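Local coordinates for protein gamma-glutamyltranspeptidase (Klebsiella pneumoniae subsp. pneumoniae, PDB 5HFT) that catalyses the conversion of oxamate to oxalate in the uric acid degradation pathway and belongs to the gamma-glutamyltransferase family, at residues His39-Gln44 against Gly165-Ala170; Asp91-Asp96 against Leu138-Asp143; Pro230-Leu235 against Gly249-His254; Ser283-Gly288 against Gln334-Glu339. One frame throughout, in Å; residues are numbered along the deposited sequence.

Contact 1 (His39-Gln44 against Gly165-Ala170); sequences HHLASQ and GIPVTA
A chi1 of -169° turns the His39 imidazole away from its own backbone N and toward Thr169, whose CG2 stands anti to its own carbonyl carbon and is directed at the ring. The two side chains approach from opposite directions, and the methyl meets the CD2-NE2 side of the imidazole: Thr169 CG2 is 3.6 Å from His39 CD2 and 3.7 Å from His39 NE2. It lies obliquely to the ring, so the contact is dispersive packing without a defined stack. A second, purely apolar touch runs beside it. Leu41 and Pro167 reach for each other end on, Leu41 CD2 coming 3.9 Å from Pro167 CD.

What fixes the imidazole is a helix cap. His39 is the N-cap of helix 40-51, and its ND1 accepts from Leu41 N at 3.1 Å with an N-H...acceptor angle of 155°. The donor stands 38° out of the ring plane, an imperfect alignment for the nitrogen. Because ND1 is the acceptor, a neutral ring would probably carry its hydrogen on NE2, beside the threonine methyl. Leu41 CB sits in plane at the ring edge, and His39 O receives Ala42 N and Ser43 N, the first at 2.8 Å.

Thr169 in turn is the N-cap residue of helix 170-178, and the short strand 166-167 before it pairs with strand 205-206 through Ile166 and Phe206. Ile67 and Val70 of helix 56-70 pack on His39, while Tyr161 of helix 156-164 touches both Leu41 and Ile166. Ser43 OG is hydrogen-bonded to the backbone of another chain.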
loop_
_atom_site.group_PDB
_atom_site.type_symbol
_atom_site.label_atom_id
_atom_site.label_comp_id
_atom_site.label_asym_id
_atom_site.label_seq_id
_atom_site.Cartn_x
_atom_site.Cartn_y
_atom_site.Cartn_z
ATOM N N HIS A 39 8.032 -8.351 -3.483
ATOM C CA HIS A 39 8.786 -9.569 -3.247
ATOM C C HIS A 39 8.267 -10.693 -4.137
ATOM O O HIS A 39 7.052 -10.911 -4.223
ATOM C CB HIS A 39 8.721 -9.963 -1.772
ATOM C CG HIS A 39 9.678 -11.056 -1.415
ATOM N ND1 HIS A 39 9.357 -12.390 -1.506
ATOM C CD2 HIS A 39 10.978 -11.006 -1.044
ATOM C CE1 HIS A 39 10.406 -13.116 -1.162
ATOM N NE2 HIS A 39 11.403 -12.299 -0.878
ATOM N N HIS A 40 9.187 -11.414 -4.790
ATOM C CA HIS A 40 8.763 -12.412 -5.773
ATOM C C HIS A 40 7.848 -13.466 -5.157
ATOM O O HIS A 40 7.012 -14.039 -5.855
ATOM C CB HIS A 40 9.974 -13.093 -6.425
ATOM C CG HIS A 40 10.652 -14.099 -5.543
ATOM N ND1 HIS A 40 10.263 -15.421 -5.480
ATOM C CD2 HIS A 40 11.689 -13.973 -4.679
ATOM C CE1 HIS A 40 11.025 -16.060 -4.611
ATOM N NE2 HIS A 40 11.899 -15.205 -4.111
ATOM N N LEU A 41 7.954 -13.729 -3.860
ATOM C CA LEU A 41 7.053 -14.730 -3.292
ATOM C C LEU A 41 5.611 -14.233 -3.257
ATOM O O LEU A 41 4.677 -15.037 -3.366
ATOM C CB LEU A 41 7.509 -15.118 -1.890
ATOM C CG LEU A 41 8.134 -16.471 -1.580
ATOM C CD1 LEU A 41 8.573 -17.184 -2.808
ATOM C CD2 LEU A 41 9.318 -16.266 -0.648
ATOM N N ALA A 42 5.413 -12.921 -3.086
ATOM C CA ALA A 42 4.069 -12.352 -3.069
ATOM C C ALA A 42 3.457 -12.328 -4.470
ATOM O O ALA A 42 2.263 -12.618 -4.641
ATOM C CB ALA A 42 4.117 -10.955 -2.453
ATOM N N SER A 43 4.256 -11.948 -5.476
ATOM C CA SER A 43 3.832 -12.033 -6.872
ATOM C C SER A 43 3.311 -13.424 -7.229
ATOM O O SER A 43 2.280 -13.555 -7.897
ATOM C CB SER A 43 4.995 -11.653 -7.777
ATOM O OG SER A 43 5.412 -10.328 -7.517
ATOM N N GLN A 44 4.002 -14.474 -6.789
ATOM C CA GLN A 44 3.578 -15.829 -7.129
ATOM C C GLN A 44 2.346 -16.269 -6.357
ATOM O O GLN A 44 1.587 -17.108 -6.843
ATOM C CB GLN A 44 4.718 -16.811 -6.896
ATOM C CG GLN A 44 5.949 -16.564 -7.764
ATOM C CD GLN A 44 5.695 -16.720 -9.266
ATOM O OE1 GLN A 44 6.519 -16.301 -10.077
ATOM N NE2 GLN A 44 4.566 -17.334 -9.638
ATOM N N GLY A 165 8.572 -21.052 7.276
ATOM C CA GLY A 165 9.603 -20.046 7.270
ATOM C C GLY A 165 9.689 -19.301 5.954
ATOM O O GLY A 165 9.216 -19.763 4.914
ATOM N N ILE A 166 10.359 -18.158 6.009
ATOM C CA ILE A 166 10.607 -17.334 4.832
ATOM C C ILE A 166 12.115 -17.216 4.678
ATOM O O ILE A 166 12.873 -17.392 5.651
ATOM C CB ILE A 166 9.952 -15.937 4.946
ATOM C CG1 ILE A 166 10.529 -15.157 6.137
ATOM C CG2 ILE A 166 8.450 -16.069 5.045
ATOM C CD1 ILE A 166 10.407 -13.655 6.042
ATOM N N PRO A 167 12.589 -16.923 3.475
ATOM C CA PRO A 167 13.987 -16.501 3.331
ATOM C C PRO A 167 14.115 -15.085 3.856
ATOM O O PRO A 167 13.462 -14.176 3.341
ATOM C CB PRO A 167 14.232 -16.574 1.818
ATOM C CG PRO A 167 13.078 -17.406 1.270
ATOM C CD PRO A 167 11.928 -17.142 2.177
ATOM N N VAL A 168 14.918 -14.901 4.909
ATOM C CA VAL A 168 15.029 -13.556 5.468
ATOM C C VAL A 168 15.518 -12.624 4.375
ATOM O O VAL A 168 16.572 -12.836 3.769
ATOM C CB VAL A 168 15.935 -13.530 6.709
ATOM C CG1 VAL A 168 16.119 -12.108 7.221
ATOM C CG2 VAL A 168 15.316 -14.328 7.793
ATOM N N THR A 169 14.721 -11.622 4.073
ATOM C CA THR A 169 15.210 -10.573 3.204
ATOM C C THR A 169 16.313 -9.768 3.888
ATOM O O THR A 169 16.409 -9.688 5.115
ATOM C CB THR A 169 14.045 -9.687 2.775
ATOM O OG1 THR A 169 13.155 -9.534 3.896
ATOM C CG2 THR A 169 13.322 -10.310 1.584
ATOM N N ALA A 170 17.138 -9.141 3.063
ATOM C CA ALA A 170 18.189 -8.298 3.593
ATOM C C ALA A 170 17.609 -7.040 4.218
ATOM O O ALA A 170 18.133 -6.544 5.225
ATOM C CB ALA A 170 19.194 -7.951 2.500
#

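Contact 2 (Asp91-Asp96 against Leu138-Asp143); sequences DPIAID and LRISRD
The shortest polar bond here, Arg142 N to Leu138 O at 2.8 Å, belongs to the helical turn that directs Ile140 at Ile93 and Ile95 of the facing strand; Asp143 N to Arg139 O, at 3.1 Å, continues the same pattern. Between the two segments themselves the contact is wholly apolar and rests on a single methyl. Ile140 CD1 lies 3.8 Å from Ile95 CD1 and 3.9 Å from Ile93 CG2, and Ile140 contributes 66 of the 118 Å² buried.

The two approaches differ. Ile95 and Ile140 point at each other tip to tip, both through their delta methyls. Ile93 and Ile140 instead slide past one another in opposite directions, so the touch falls on the gamma branch of Ile93. That branch, CG2, is anti to the backbone N (CG1 has chi1 -54°), while in Ile140 the extended chi2 of 174° carries CD1 out to both strand residues.

Ile93 and Ile95 are two apart in a strand and therefore present the same face, whereas the CB of Ala94 between them points away. Arg258 touches both Ile93 and Ile140, and Ile95 also packs on Glu136 and Ala137 one turn earlier in the helix. Strand 93-97 pairs antiparallel with 80-86, through Ile93 with Ile85 and Ile95 with Trp83. The helix-on-strand packing is in keeping with the alpha-beta-beta-alpha sandwich of the N-terminal nucleophile hydrolases, to which the gamma-glutamyltransferase family belongs.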
loop_
_atom_site.group_PDB
_atom_site.type_symbol
_atom_site.label_atom_id
_atom_site.label_comp_id
_atom_site.label_asym_id
_atom_site.label_seq_id
_atom_site.Cartn_x
_atom_site.Cartn_y
_atom_site.Cartn_z
ATOM N N ASP A 91 -17.074 2.246 -13.467
ATOM C CA ASP A 91 -16.282 3.213 -12.710
ATOM C C ASP A 91 -15.366 2.538 -11.689
ATOM O O ASP A 91 -15.659 1.438 -11.212
ATOM C CB ASP A 91 -17.191 4.183 -11.954
ATOM C CG ASP A 91 -17.288 5.536 -12.615
ATOM O OD1 ASP A 91 -16.246 6.033 -13.113
ATOM O OD2 ASP A 91 -18.393 6.126 -12.577
ATOM N N PRO A 92 -14.271 3.201 -11.302
ATOM C CA PRO A 92 -13.368 2.605 -10.309
ATOM C C PRO A 92 -13.964 2.606 -8.913
ATOM O O PRO A 92 -14.789 3.451 -8.557
ATOM C CB PRO A 92 -12.126 3.503 -10.368
ATOM C CG PRO A 92 -12.651 4.822 -10.854
ATOM C CD PRO A 92 -13.798 4.521 -11.760
ATOM N N ILE A 93 -13.539 1.636 -8.119
ATOM C CA ILE A 93 -14.013 1.475 -6.750
ATOM C C ILE A 93 -12.830 1.606 -5.807
ATOM O O ILE A 93 -11.817 0.910 -5.968
ATOM C CB ILE A 93 -14.718 0.127 -6.535
ATOM C CG1 ILE A 93 -15.844 -0.064 -7.555
ATOM C CG2 ILE A 93 -15.216 0.017 -5.107
ATOM C CD1 ILE A 93 -16.288 -1.511 -7.670
ATOM N N ALA A 94 -12.971 2.488 -4.818
ATOM C CA ALA A 94 -11.933 2.761 -3.839
ATOM C C ALA A 94 -12.303 2.177 -2.479
ATOM O O ALA A 94 -13.476 2.108 -2.110
ATOM C CB ALA A 94 -11.684 4.261 -3.720
ATOM N N ILE A 95 -11.287 1.718 -1.753
ATOM C CA ILE A 95 -11.448 1.138 -0.426
ATOM C C ILE A 95 -10.428 1.809 0.478
ATOM O O ILE A 95 -9.221 1.609 0.310
ATOM C CB ILE A 95 -11.248 -0.378 -0.420
ATOM C CG1 ILE A 95 -12.163 -1.067 -1.424
ATOM C CG2 ILE A 95 -11.512 -0.910 0.975
ATOM C CD1 ILE A 95 -12.079 -2.573 -1.340
ATOM N N ASP A 96 -10.897 2.619 1.417
ATOM C CA ASP A 96 -10.033 3.198 2.438
ATOM C C ASP A 96 -10.129 2.266 3.636
ATOM O O ASP A 96 -11.080 2.328 4.419
ATOM C CB ASP A 96 -10.474 4.613 2.797
ATOM C CG ASP A 96 -9.592 5.249 3.859
ATOM O OD1 ASP A 96 -8.807 4.522 4.491
ATOM O OD2 ASP A 96 -9.724 6.468 4.113
ATOM N N LEU A 138 -13.377 -8.592 -1.047
ATOM C CA LEU A 138 -13.850 -9.924 -1.399
ATOM C C LEU A 138 -15.346 -9.927 -1.666
ATOM O O LEU A 138 -15.809 -10.578 -2.609
ATOM C CB LEU A 138 -13.507 -10.922 -0.299
ATOM C CG LEU A 138 -12.051 -11.361 -0.220
ATOM C CD1 LEU A 138 -11.830 -12.175 1.057
ATOM C CD2 LEU A 138 -11.633 -12.126 -1.480
ATOM N N ARG A 139 -16.116 -9.226 -0.836
ATOM C CA ARG A 139 -17.543 -9.068 -1.100
ATOM C C ARG A 139 -17.761 -8.359 -2.429
ATOM O O ARG A 139 -18.728 -8.648 -3.144
ATOM C CB ARG A 139 -18.221 -8.307 0.048
ATOM N N ILE A 140 -16.878 -7.413 -2.768
ATOM C CA ILE A 140 -16.904 -6.814 -4.100
ATOM C C ILE A 140 -16.595 -7.859 -5.155
ATOM O O ILE A 140 -17.267 -7.943 -6.185
ATOM C CB ILE A 140 -15.902 -5.651 -4.190
ATOM C CG1 ILE A 140 -16.309 -4.477 -3.300
ATOM C CG2 ILE A 140 -15.698 -5.251 -5.612
ATOM C CD1 ILE A 140 -15.264 -3.383 -3.265
ATOM N N SER A 141 -15.596 -8.699 -4.901
ATOM C CA SER A 141 -15.226 -9.669 -5.908
ATOM C C SER A 141 -16.244 -10.785 -6.024
ATOM O O SER A 141 -16.250 -11.487 -7.038
ATOM C CB SER A 141 -13.853 -10.247 -5.638
ATOM O OG SER A 141 -13.710 -11.474 -6.336
ATOM N N ARG A 142 -17.095 -10.989 -5.017
ATOM C CA ARG A 142 -18.209 -11.903 -5.242
ATOM C C ARG A 142 -19.355 -11.225 -5.997
ATOM O O ARG A 142 -20.102 -11.905 -6.704
ATOM C CB ARG A 142 -18.695 -12.481 -3.911
ATOM N N ASP A 143 -19.505 -9.895 -5.890
ATOM C CA ASP A 143 -20.519 -9.216 -6.704
ATOM C C ASP A 143 -20.090 -9.152 -8.159
ATOM O O ASP A 143 -20.900 -9.402 -9.058
ATOM C CB ASP A 143 -20.805 -7.797 -6.210
ATOM C CG ASP A 143 -21.337 -7.760 -4.797
ATOM O OD1 ASP A 143 -21.825 -8.802 -4.307
ATOM O OD2 ASP A 143 -21.248 -6.682 -4.169
#

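Contact 3 (Pro230-Leu235 against Gly249-His254); sequences PLAERL and GDLQAH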
loop_
_atom_site.group_PDB
_atom_site.type_symbol
_atom_site.label_atom_id
_atom_site.label_comp_id
_atom_site.label_asym_id
_atom_site.label_seq_id
_atom_site.Cartn_x
_atom_site.Cartn_y
_atom_site.Cartn_z
ATOM N N PRO A 230 -13.601 -14.535 17.429
ATOM C CA PRO A 230 -12.641 -14.933 18.485
ATOM C C PRO A 230 -11.325 -14.176 18.451
ATOM O O PRO A 230 -10.815 -13.777 19.506
ATOM C CB PRO A 230 -12.427 -16.436 18.217
ATOM C CG PRO A 230 -13.688 -16.889 17.550
ATOM C CD PRO A 230 -14.158 -15.700 16.714
ATOM N N LEU A 231 -10.749 -13.986 17.263
ATOM C CA LEU A 231 -9.492 -13.256 17.147
ATOM C C LEU A 231 -9.639 -11.806 17.593
ATOM O O LEU A 231 -8.683 -11.214 18.102
ATOM C CB LEU A 231 -8.968 -13.315 15.704
ATOM C CG LEU A 231 -7.597 -12.640 15.562
ATOM C CD1 LEU A 231 -6.586 -13.306 16.474
ATOM C CD2 LEU A 231 -7.110 -12.596 14.122
ATOM N N ALA A 232 -10.806 -11.197 17.385
ATOM C CA ALA A 232 -10.970 -9.833 17.857
ATOM C C ALA A 232 -10.906 -9.781 19.373
ATOM O O ALA A 232 -10.265 -8.892 19.948
ATOM C CB ALA A 232 -12.296 -9.273 17.364
ATOM N N GLU A 233 -11.522 -10.758 20.038
ATOM C CA GLU A 233 -11.492 -10.788 21.495
ATOM C C GLU A 233 -10.102 -11.130 22.022
ATOM O O GLU A 233 -9.675 -10.585 23.049
ATOM C CB GLU A 233 -12.578 -11.728 22.022
ATOM C CG GLU A 233 -13.985 -11.140 21.754
ATOM C CD GLU A 233 -15.107 -11.965 22.332
ATOM O OE1 GLU A 233 -15.286 -13.124 21.891
ATOM O OE2 GLU A 233 -15.833 -11.436 23.202
ATOM N N ARG A 234 -9.375 -12.023 21.345
ATOM C CA ARG A 234 -7.984 -12.226 21.730
ATOM C C ARG A 234 -7.157 -10.965 21.508
ATOM O O ARG A 234 -6.237 -10.681 22.282
ATOM C CB ARG A 234 -7.358 -13.393 20.961
ATOM C CG ARG A 234 -5.867 -13.560 21.277
ATOM C CD ARG A 234 -5.132 -14.299 20.212
ATOM N NE ARG A 234 -5.165 -15.742 20.424
ATOM C CZ ARG A 234 -4.696 -16.630 19.549
ATOM N NH1 ARG A 234 -4.163 -16.227 18.393
ATOM N NH2 ARG A 234 -4.761 -17.927 19.826
ATOM N N LEU A 235 -7.471 -10.186 20.473
ATOM C CA LEU A 235 -6.763 -8.923 20.276
ATOM C C LEU A 235 -7.122 -7.912 21.360
ATOM O O LEU A 235 -6.289 -7.071 21.722
ATOM C CB LEU A 235 -7.056 -8.359 18.878
ATOM C CG LEU A 235 -6.473 -9.148 17.693
ATOM C CD1 LEU A 235 -6.897 -8.566 16.347
ATOM C CD2 LEU A 235 -4.965 -9.217 17.757
ATOM N N GLY A 249 -14.822 -2.533 21.460
ATOM C CA GLY A 249 -15.817 -1.745 20.756
ATOM C C GLY A 249 -15.232 -1.096 19.520
ATOM O O GLY A 249 -15.855 -1.093 18.451
ATOM N N ASP A 250 -13.991 -0.609 19.629
ATOM C CA ASP A 250 -13.355 0.045 18.496
ATOM C C ASP A 250 -13.257 -0.900 17.302
ATOM O O ASP A 250 -13.587 -0.516 16.174
ATOM C CB ASP A 250 -11.975 0.551 18.909
ATOM C CG ASP A 250 -12.044 1.786 19.773
ATOM O OD1 ASP A 250 -12.877 2.660 19.454
ATOM O OD2 ASP A 250 -11.248 1.907 20.743
ATOM N N LEU A 251 -12.866 -2.159 17.549
ATOM C CA LEU A 251 -12.758 -3.163 16.486
ATOM C C LEU A 251 -14.119 -3.484 15.896
ATOM O O LEU A 251 -14.324 -3.373 14.684
ATOM C CB LEU A 251 -12.112 -4.445 17.019
ATOM C CG LEU A 251 -10.699 -4.248 17.555
ATOM C CD1 LEU A 251 -10.180 -5.502 18.218
ATOM C CD2 LEU A 251 -9.809 -3.798 16.410
ATOM N N GLN A 252 -15.060 -3.899 16.746
ATOM C CA GLN A 252 -16.390 -4.272 16.275
ATOM C C GLN A 252 -17.054 -3.151 15.470
ATOM O O GLN A 252 -17.749 -3.428 14.484
ATOM C CB GLN A 252 -17.258 -4.664 17.473
ATOM N N ALA A 253 -16.817 -1.880 15.844
ATOM C CA ALA A 253 -17.441 -0.729 15.184
ATOM C C ALA A 253 -16.804 -0.349 13.848
ATOM O O ALA A 253 -17.141 0.723 13.322
ATOM C CB ALA A 253 -17.424 0.504 16.095
ATOM N N HIS A 254 -15.871 -1.131 13.310
ATOM C CA HIS A 254 -14.986 -0.637 12.263
ATOM C C HIS A 254 -15.253 -1.325 10.935
ATOM O O HIS A 254 -15.244 -2.556 10.852
ATOM C CB HIS A 254 -13.520 -0.808 12.648
ATOM C CG HIS A 254 -12.581 -0.391 11.563
ATOM N ND1 HIS A 254 -12.097 -1.265 10.615
ATOM C CD2 HIS A 254 -12.064 0.823 11.258
ATOM C CE1 HIS A 254 -11.310 -0.611 9.781
ATOM N NE2 HIS A 254 -11.274 0.659 10.146
#
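Leu251, which packs on Ala232 and Leu235, also touches Tyr227 of helix 225-228, whose ring meets that of His254 with the planes about 20° apart. The aromatic pair lies beside the junction, which is itself aliphatic. The junction closes a helix-loop-helix unit in which helix 230-242 and the short helix 248-252 are joined by a five-residue link, with Ala232 and Leu251 the closest pair of CA atoms at 7.0 Å.

Leu251 is the inserting side chain and provides 57 of the 98 Å² buried. Its CG is anti to the carbonyl carbon (chi1 -61°) and its chain is extended through CD1 (chi2 173°), which brings that one methyl over the backbone of the opposite helix between residues one turn apart. The small side chain of Ala232 lets it come close to the main chain there.

The short helix is held at both ends. Asp250 OD2 accepts from Thr247 N, next to the helix start, and from Ser103 N of a distant loop, and Gln252 O accepts from Arg228 NE. At the helix exit Ala253 N still bonds to Gly249 O, while His254 N bonds to Leu251 O, three residues back. Val127 packs on Leu251, and Leu235 also meets an apolar side chain of another chain.

Leu251 CD1 lies 4.3 Å from Leu235 CB and 4.4 Å from Ala232 CB, yet 3.8 Å from the carbonyl oxygen Ala232 O.

Contact 4 (Ser283-Gly288 against Gln334-Glu339); sequences SLAILG and QLLTPE
The last turns of helix 277-287 receive a loop that leads into the short helix 338-341, and Leu336 of that loop is the residue that docks on Leu284 and Ala285. One methyl makes the closest touches. Leu336 CD2 lies over the backbone where these two residues join: it is 3.4 Å from Ala285 N, 3.5 Å from Ala285 CA, 3.7 Å from Ala285 CB and 4.0 Å from Leu284 CB. Leu336 supplies 67 of the 114 Å² buried. Its CG is anti to the carbonyl carbon (chi1 -58°), and from there CD2 reaches the helix, so the methyl meets main chain and beta carbons together.

In terms of the fold, this is a loop-on-helix packing next to a beta hairpin. Leu284 is shared: while its CB faces Leu336, its side chain also packs on Leu262 and Leu264 of strand 262-266 and on Asn273 of the partner strand. The adjoining Leu335 touches Leu317 of helix 309-318.

Beyond Leu336 the loop turns into its helix through Thr337, the N-cap residue. Thr337 OG1 donates back to Leu335 O at 2.7 Å, with a C=O...donor angle of 149° and the donor tilted 31° from the carbonyl plane, a link that spans Leu336 from one side of it to the other. Ser283 and Ile286, along with Leu287, whose neighbour there is aromatic, pack on another chain.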
loop_
_atom_site.group_PDB
_atom_site.type_symbol
_atom_site.label_atom_id
_atom_site.label_comp_id
_atom_site.label_asym_id
_atom_site.label_seq_id
_atom_site.Cartn_x
_atom_site.Cartn_y
_atom_site.Cartn_z
ATOM N N SER A 283 -1.115 16.924 -6.375
ATOM C CA SER A 283 -0.459 15.943 -7.233
ATOM C C SER A 283 -1.163 15.833 -8.579
ATOM O O SER A 283 -0.513 15.869 -9.629
ATOM C CB SER A 283 -0.393 14.580 -6.544
ATOM O OG SER A 283 0.235 13.635 -7.410
ATOM N N LEU A 284 -2.494 15.708 -8.569
ATOM C CA LEU A 284 -3.229 15.539 -9.821
ATOM C C LEU A 284 -3.138 16.781 -10.698
ATOM O O LEU A 284 -3.042 16.670 -11.923
ATOM C CB LEU A 284 -4.699 15.236 -9.534
ATOM C CG LEU A 284 -5.071 13.840 -9.048
ATOM C CD1 LEU A 284 -6.591 13.726 -8.882
ATOM C CD2 LEU A 284 -4.513 12.762 -9.977
ATOM N N ALA A 285 -3.134 17.972 -10.091
ATOM C CA ALA A 285 -3.029 19.200 -10.877
ATOM C C ALA A 285 -1.720 19.263 -11.647
ATOM O O ALA A 285 -1.681 19.764 -12.777
ATOM C CB ALA A 285 -3.174 20.419 -9.974
ATOM N N ILE A 286 -0.636 18.775 -11.042
ATOM C CA ILE A 286 0.648 18.703 -11.739
ATOM C C ILE A 286 0.443 18.128 -13.130
ATOM O O ILE A 286 0.755 18.765 -14.142
ATOM C CB ILE A 286 1.659 17.869 -10.936
ATOM C CG1 ILE A 286 1.868 18.484 -9.554
ATOM C CG2 ILE A 286 2.987 17.823 -11.658
ATOM C CD1 ILE A 286 2.884 17.753 -8.712
ATOM N N LEU A 287 -0.153 16.935 -13.195
ATOM C CA LEU A 287 -0.354 16.268 -14.477
ATOM C C LEU A 287 -1.272 17.076 -15.379
ATOM O O LEU A 287 -1.064 17.119 -16.595
ATOM C CB LEU A 287 -0.895 14.853 -14.249
ATOM C CG LEU A 287 -0.157 14.121 -13.119
ATOM C CD1 LEU A 287 -0.751 12.761 -12.761
ATOM C CD2 LEU A 287 1.309 13.992 -13.428
ATOM N N GLY A 288 -2.267 17.753 -14.811
ATOM C CA GLY A 288 -3.108 18.646 -15.601
ATOM C C GLY A 288 -2.568 20.068 -15.699
ATOM O O GLY A 288 -1.826 20.417 -16.621
ATOM N N GLN A 334 -13.897 19.079 -7.869
ATOM C CA GLN A 334 -13.261 18.711 -9.127
ATOM C C GLN A 334 -13.089 19.917 -10.050
ATOM O O GLN A 334 -13.752 20.009 -11.087
ATOM C CB GLN A 334 -14.071 17.612 -9.820
ATOM N N LEU A 335 -12.198 20.849 -9.694
ATOM C CA LEU A 335 -11.849 21.909 -10.631
ATOM C C LEU A 335 -10.861 21.448 -11.700
ATOM O O LEU A 335 -10.775 22.088 -12.752
ATOM C CB LEU A 335 -11.262 23.110 -9.888
ATOM C CG LEU A 335 -9.865 22.987 -9.265
ATOM C CD1 LEU A 335 -8.723 23.223 -10.277
ATOM C CD2 LEU A 335 -9.754 23.947 -8.083
ATOM N N LEU A 336 -10.109 20.365 -11.451
ATOM C CA LEU A 336 -9.037 19.862 -12.315
ATOM C C LEU A 336 -9.440 19.632 -13.773
ATOM O O LEU A 336 -9.235 18.544 -14.324
ATOM C CB LEU A 336 -8.495 18.560 -11.722
ATOM C CG LEU A 336 -7.969 18.712 -10.294
ATOM C CD1 LEU A 336 -8.445 17.577 -9.414
ATOM C CD2 LEU A 336 -6.458 18.779 -10.334
ATOM N N THR A 337 -9.986 20.648 -14.407
ATOM C CA THR A 337 -10.457 20.692 -15.778
ATOM C C THR A 337 -9.481 21.473 -16.651
ATOM O O THR A 337 -8.797 22.384 -16.170
ATOM C CB THR A 337 -11.838 21.349 -15.849
ATOM O OG1 THR A 337 -11.766 22.646 -15.250
ATOM C CG2 THR A 337 -12.867 20.520 -15.095
ATOM N N PRO A 338 -9.363 21.127 -17.935
ATOM C CA PRO A 338 -8.555 21.969 -18.831
ATOM C C PRO A 338 -9.120 23.375 -18.964
ATOM O O PRO A 338 -8.372 24.310 -19.285
ATOM C CB PRO A 338 -8.584 21.197 -20.157
ATOM C CG PRO A 338 -8.911 19.776 -19.764
ATOM C CD PRO A 338 -9.850 19.908 -18.605
ATOM N N GLU A 339 -10.416 23.557 -18.692
ATOM C CA GLU A 339 -11.007 24.884 -18.555
ATOM C C GLU A 339 -10.509 25.636 -17.324
ATOM O O GLU A 339 -10.839 26.820 -17.171
ATOM C CB GLU A 339 -12.538 24.775 -18.502
#

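In the fold
Along the chain, contact 2 falls between the two segments of contact 1, and contacts 3 and 4 follow in series. Contacts 1 and 2 both have helix 56-70 as a neighbour, though their centres are 27 Å apart. Contact 3 comes nearest to contact 2, about 6 Å between nearest atoms, without touching it. Contact 4 is the outlier: its centre lies 26 Å from the centre of the chain and 41 Å from that of contact 3, across the chain's centre. Segments of contacts 1, 3 and 4 also meet the second protein chain, consistent with two interlocked chains processed from one zymogen, whereas contact 2 joins helix and strand within this chain.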